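Local atomic coordinates of aminopeptidase-like protein (Chaetomium thermophilum, PDB entry 5JM6), a protein that probably acts as a zinc-dependent aminopeptidase of the M18 family, assembling as a dodecamer linked to the Cvt pathway of selective autophagy. Residues 202-207 and 223-228. Residues are numbered along the deposited sequence; the frame is centred on the assembly and turned at random.
Sequences ARIPTL and TEMVPV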
loop_
_atom_site.group_PDB
_atom_site.type_symbol
_atom_site.label_atom_id
_atom_site.label_comp_id
_atom_site.label_asym_id
_atom_site.label_seq_id
_atom_site.Cartn_x
_atom_site.Cartn_y
_atom_site.Cartn_z
ATOM N N ALA A 202 -19.846 -11.706 -38.112
ATOM C CA ALA A 202 -19.280 -10.822 -37.098
ATOM C C ALA A 202 -18.242 -11.528 -36.257
ATOM O O ALA A 202 -18.251 -12.752 -36.126
ATOM C CB ALA A 202 -20.378 -10.258 -36.207
ATOM N N ARG A 203 -17.312 -10.745 -35.730
ATOM C CA ARG A 203 -16.265 -11.293 -34.896
ATOM C C ARG A 203 -15.698 -10.244 -33.946
ATOM O O ARG A 203 -15.523 -9.087 -34.329
ATOM C CB ARG A 203 -15.186 -11.874 -35.800
ATOM C CG ARG A 203 -13.879 -12.167 -35.145
ATOM C CD ARG A 203 -13.122 -13.137 -36.007
ATOM N NE ARG A 203 -13.195 -14.496 -35.499
ATOM C CZ ARG A 203 -12.179 -15.099 -34.900
ATOM N NH1 ARG A 203 -11.032 -14.453 -34.753
ATOM N NH2 ARG A 203 -12.302 -16.340 -34.454
ATOM N N ILE A 204 -15.391 -10.650 -32.718
ATOM C CA ILE A 204 -14.711 -9.764 -31.785
ATOM C C ILE A 204 -13.287 -10.280 -31.615
ATOM O O ILE A 204 -13.054 -11.246 -30.888
ATOM C CB ILE A 204 -15.450 -9.715 -30.432
ATOM C CG1 ILE A 204 -16.903 -9.278 -30.644
ATOM C CG2 ILE A 204 -14.741 -8.792 -29.457
ATOM C CD1 ILE A 204 -17.827 -9.617 -29.496
ATOM N N PRO A 205 -12.327 -9.636 -32.299
ATOM C CA PRO A 205 -10.944 -10.123 -32.319
ATOM C C PRO A 205 -10.129 -9.767 -31.085
ATOM O O PRO A 205 -10.131 -8.614 -30.654
ATOM C CB PRO A 205 -10.364 -9.439 -33.553
ATOM C CG PRO A 205 -11.098 -8.152 -33.632
ATOM C CD PRO A 205 -12.488 -8.407 -33.097
ATOM N N THR A 206 -9.377 -10.732 -30.576
ATOM C CA THR A 206 -8.436 -10.475 -29.497
ATOM C C THR A 206 -7.197 -9.768 -30.023
ATOM O O THR A 206 -6.950 -9.730 -31.229
ATOM C CB THR A 206 -8.013 -11.765 -28.780
ATOM O OG1 THR A 206 -7.488 -12.694 -29.731
ATOM C CG2 THR A 206 -9.189 -12.396 -28.084
ATOM N N LEU A 207 -6.439 -9.180 -29.108
ATOM C CA LEU A 207 -5.137 -8.618 -29.429
ATOM C C LEU A 207 -4.061 -9.668 -29.169
ATOM O O LEU A 207 -4.195 -10.481 -28.259
ATOM C CB LEU A 207 -4.877 -7.362 -28.598
ATOM C CG LEU A 207 -3.572 -6.609 -28.845
ATOM C CD1 LEU A 207 -3.562 -6.026 -30.244
ATOM C CD2 LEU A 207 -3.398 -5.517 -27.806
ATOM N N THR A 223 -15.482 -0.224 -25.901
ATOM C CA THR A 223 -14.329 0.248 -26.667
ATOM C C THR A 223 -13.595 -0.950 -27.254
ATOM O O THR A 223 -13.259 -0.968 -28.438
ATOM C CB THR A 223 -13.377 1.128 -25.826
ATOM O OG1 THR A 223 -14.004 2.393 -25.572
ATOM C CG2 THR A 223 -12.067 1.374 -26.566
ATOM N N GLU A 224 -13.254 -1.895 -26.387
ATOM C CA GLU A 224 -12.485 -3.076 -26.771
ATOM C C GLU A 224 -13.235 -4.278 -27.360
ATOM O O GLU A 224 -12.601 -5.133 -27.978
ATOM C CB GLU A 224 -11.688 -3.536 -25.560
ATOM C CG GLU A 224 -10.676 -2.500 -25.140
ATOM C CD GLU A 224 -10.071 -2.780 -23.790
ATOM O OE1 GLU A 224 -9.083 -2.105 -23.439
ATOM O OE2 GLU A 224 -10.584 -3.666 -23.077
ATOM N N MET A 225 -14.543 -4.405 -27.147
ATOM C CA MET A 225 -15.242 -5.440 -27.893
ATOM C C MET A 225 -16.287 -4.824 -28.796
ATOM O O MET A 225 -17.475 -4.821 -28.483
ATOM C CB MET A 225 -15.908 -6.415 -26.920
ATOM C CG MET A 225 -15.027 -6.816 -25.751
ATOM S SD MET A 225 -15.891 -7.813 -24.525
ATOM C CE MET A 225 -15.867 -9.421 -25.308
ATOM N N VAL A 226 -15.857 -4.456 -29.990
ATOM C CA VAL A 226 -16.747 -3.923 -30.998
ATOM C C VAL A 226 -16.601 -4.872 -32.151
ATOM O O VAL A 226 -15.517 -4.976 -32.719
ATOM C CB VAL A 226 -16.393 -2.487 -31.417
ATOM C CG1 VAL A 226 -17.351 -1.998 -32.491
ATOM C CG2 VAL A 226 -16.420 -1.560 -30.215
ATOM N N PRO A 227 -17.674 -5.591 -32.484
ATOM C CA PRO A 227 -17.556 -6.610 -33.526
ATOM C C PRO A 227 -17.054 -6.040 -34.847
ATOM O O PRO A 227 -17.221 -4.853 -35.133
ATOM C CB PRO A 227 -18.985 -7.137 -33.661
ATOM C CG PRO A 227 -19.613 -6.857 -32.338
ATOM C CD PRO A 227 -19.016 -5.563 -31.880
ATOM N N VAL A 228 -16.417 -6.903 -35.625
ATOM C CA VAL A 228 -15.892 -6.554 -36.935
ATOM C C VAL A 228 -16.676 -7.326 -37.998
ATOM O O VAL A 228 -16.741 -8.554 -37.957
ATOM C CB VAL A 228 -14.384 -6.859 -37.015
ATOM C CG1 VAL A 228 -13.960 -7.094 -38.432
ATOM C CG2 VAL A 228 -13.579 -5.724 -36.392
HETATM O O HOH W 1 -11.838 -6.461 -30.370
#
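Ile204 presents its two branches to different residues of 223-228: CG2 meets Met225 CB at 3.7 Å, while CG1 lies alongside the ring of Pro227, 4.0 Å from its CG. A chi1 of -57° sets CG2 anti to the backbone N, where it reaches Met225, and CG1 beside that N, where it reaches Pro227. An alanine here would probably open a gap between Met225 and Pro227, taking away the branches that touch Met225 CB and the proline CG. Next to this packing, Arg203 O accepts the backbone N-H of Val228 at 2.7 Å, and Pro227 CA also approaches that oxygen, at 3.3 Å; the return bond from Arg203 N to Val228 O is weak. The example illustrates how irregular chain can be held against the border of a sheet: the connection after strand 190-196 runs at Val228 into strand 228-231, outermost, within this chain, in the six-stranded antiparallel sheet. A water donates to Pro205 O and Glu224 O, 2.8 Å from each. Farther out, Ile204 also rests on Leu174 of strand 174-183, and Glu224 OE1 is hydrogen-bonded to His218. From a second subunit, His397 and Asn399 donate to Pro205 O and Val226 O, placing the contact at a dodecamer interface.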